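Local coordinates for ParB-C (Sulfolobus sp. NOB8H2, PDB 4RS7), which probably binds DNA through a histone-like, dimeric C-terminal domain as part of an archaeal plasmid DNA segregation machinery, at residues A[2-7]-A[27-31]. Coordinates in Å, arbitrary orientation, origin at the centre of the assembly. Numbering follows the deposited sequence.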
loop_
_atom_site.group_PDB
_atom_site.type_symbol
_atom_site.label_atom_id
_atom_site.label_comp_id
_atom_site.label_asym_id
_atom_site.label_seq_id
_atom_site.Cartn_x
_atom_site.Cartn_y
_atom_site.Cartn_z
ATOM N N ASP A 2 6.417 7.401 -21.988
ATOM C CA ASP A 2 6.551 7.455 -20.541
ATOM C C ASP A 2 5.900 8.698 -19.943
ATOM O O ASP A 2 4.884 8.598 -19.259
ATOM C CB ASP A 2 8.023 7.380 -20.124
ATOM C CG ASP A 2 8.635 6.017 -20.385
ATOM O OD1 ASP A 2 7.868 5.041 -20.530
ATOM O OD2 ASP A 2 9.879 5.920 -20.442
ATOM N N LEU A 3 6.485 9.863 -20.205
ATOM C CA LEU A 3 6.034 11.097 -19.568
ATOM C C LEU A 3 4.553 11.368 -19.803
ATOM O O LEU A 3 3.874 11.929 -18.946
ATOM C CB LEU A 3 6.879 12.291 -20.017
ATOM C CG LEU A 3 8.350 12.219 -19.609
ATOM C CD1 LEU A 3 9.063 13.512 -19.953
ATOM C CD2 LEU A 3 8.469 11.926 -18.119
ATOM N N GLU A 4 4.046 10.965 -20.961
ATOM C CA GLU A 4 2.636 11.173 -21.249
ATOM C C GLU A 4 1.762 10.337 -20.317
ATOM O O GLU A 4 0.714 10.795 -19.865
ATOM C CB GLU A 4 2.317 10.865 -22.708
ATOM C CG GLU A 4 1.319 11.838 -23.306
ATOM C CD GLU A 4 1.699 13.287 -23.040
ATOM O OE1 GLU A 4 2.884 13.638 -23.232
ATOM O OE2 GLU A 4 0.818 14.072 -22.625
ATOM N N SER A 5 2.193 9.112 -20.036
ATOM C CA SER A 5 1.460 8.249 -19.117
ATOM C C SER A 5 1.493 8.848 -17.717
ATOM O O SER A 5 0.471 8.919 -17.037
ATOM C CB SER A 5 2.052 6.840 -19.103
ATOM O OG SER A 5 1.824 6.180 -20.334
ATOM N N LEU A 6 2.676 9.289 -17.305
ATOM C CA LEU A 6 2.853 9.907 -15.995
ATOM C C LEU A 6 1.946 11.124 -15.826
ATOM O O LEU A 6 1.282 11.276 -14.799
ATOM C CB LEU A 6 4.313 10.311 -15.793
ATOM C CG LEU A 6 4.603 11.058 -14.489
ATOM C CD1 LEU A 6 4.428 10.125 -13.294
ATOM C CD2 LEU A 6 6.000 11.658 -14.506
ATOM N N TYR A 7 1.916 11.986 -16.837
ATOM C CA TYR A 7 1.121 13.210 -16.770
ATOM C C TYR A 7 -0.373 12.929 -16.656
ATOM O O TYR A 7 -1.092 13.643 -15.957
ATOM C CB TYR A 7 1.406 14.105 -17.975
ATOM C CG TYR A 7 2.816 14.650 -18.005
ATOM C CD1 TYR A 7 3.415 15.012 -19.204
ATOM C CD2 TYR A 7 3.546 14.805 -16.833
ATOM C CE1 TYR A 7 4.703 15.510 -19.237
ATOM C CE2 TYR A 7 4.835 15.304 -16.856
ATOM C CZ TYR A 7 5.408 15.654 -18.062
ATOM O OH TYR A 7 6.689 16.152 -18.097
ATOM N N ALA A 27 10.939 15.088 -14.182
ATOM C CA ALA A 27 9.739 14.297 -14.428
ATOM C C ALA A 27 10.082 12.851 -14.782
ATOM O O ALA A 27 9.323 11.930 -14.465
ATOM C CB ALA A 27 8.897 14.932 -15.531
ATOM N N GLU A 28 11.224 12.661 -15.439
ATOM C CA GLU A 28 11.696 11.329 -15.812
ATOM C C GLU A 28 12.004 10.492 -14.576
ATOM O O GLU A 28 11.736 9.290 -14.545
ATOM C CB GLU A 28 12.936 11.421 -16.708
ATOM C CG GLU A 28 12.667 12.038 -18.072
ATOM C CD GLU A 28 13.896 12.068 -18.966
ATOM O OE1 GLU A 28 15.006 11.767 -18.477
ATOM O OE2 GLU A 28 13.747 12.391 -20.162
ATOM N N LYS A 29 12.575 11.137 -13.564
ATOM C CA LYS A 29 12.845 10.489 -12.287
ATOM C C LYS A 29 11.539 10.097 -11.606
ATOM O O LYS A 29 11.405 8.989 -11.092
ATOM C CB LYS A 29 13.639 11.425 -11.375
ATOM C CG LYS A 29 15.044 11.744 -11.866
ATOM C CD LYS A 29 15.591 12.984 -11.169
ATOM C CE LYS A 29 17.093 13.118 -11.351
ATOM N NZ LYS A 29 17.835 12.099 -10.557
ATOM N N VAL A 30 10.580 11.019 -11.609
ATOM C CA VAL A 30 9.271 10.786 -11.003
ATOM C C VAL A 30 8.569 9.599 -11.658
ATOM O O VAL A 30 7.945 8.786 -10.977
ATOM C CB VAL A 30 8.380 12.040 -11.108
ATOM C CG1 VAL A 30 6.974 11.752 -10.599
ATOM C CG2 VAL A 30 9.008 13.203 -10.346
ATOM N N TYR A 31 8.672 9.502 -12.980
ATOM C CA TYR A 31 8.114 8.365 -13.702
ATOM C C TYR A 31 8.621 7.047 -13.125
ATOM O O TYR A 31 7.842 6.146 -12.823
ATOM C CB TYR A 31 8.476 8.430 -15.187
ATOM C CG TYR A 31 8.095 7.177 -15.940
ATOM C CD1 TYR A 31 6.833 7.042 -16.499
ATOM C CD2 TYR A 31 8.989 6.122 -16.076
ATOM C CE1 TYR A 31 6.472 5.903 -17.181
ATOM C CE2 TYR A 31 8.635 4.973 -16.759
ATOM C CZ TYR A 31 7.374 4.871 -17.310
ATOM O OH TYR A 31 7.001 3.735 -17.989
#
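Segments 2-7 of the N-terminal helix 2-9 and 27-31, near the start of the long helix 24-50, cross steeply at 73° with their axes 9.6 Å apart at closest approach. Ala27 offers a small surface on which three side chains converge: Leu3 CD2 lies 4.0 Å from Ala27 CB, Tyr7 OH 3.6 Å from the same methyl, and Leu6 CD2 3.3 Å from Ala27 O. Val17 of helix 11-18 also touches Ala27 and Tyr7, tying the three helices together. Glu28 adds its aliphatic part, its CG 4.2 Å from Leu3 CD2. Val30 meets Leu6 CD2 through CG1 at 4.0 Å; the residue also packs on Met73 of the second subunit, so this small core adjoins the dimer interface. Tyr31 closes the contact: Leu6 CB lies at its ring edge, while Asp2 CB sits over one face, 3.8 Å from the ring centroid, in a CH-pi contact. The Tyr31 hydroxyl hydrogen-bonds Arg35 NE. The histone-like domain therefore holds its N-terminal helix here chiefly through apolar and CH-pi packing.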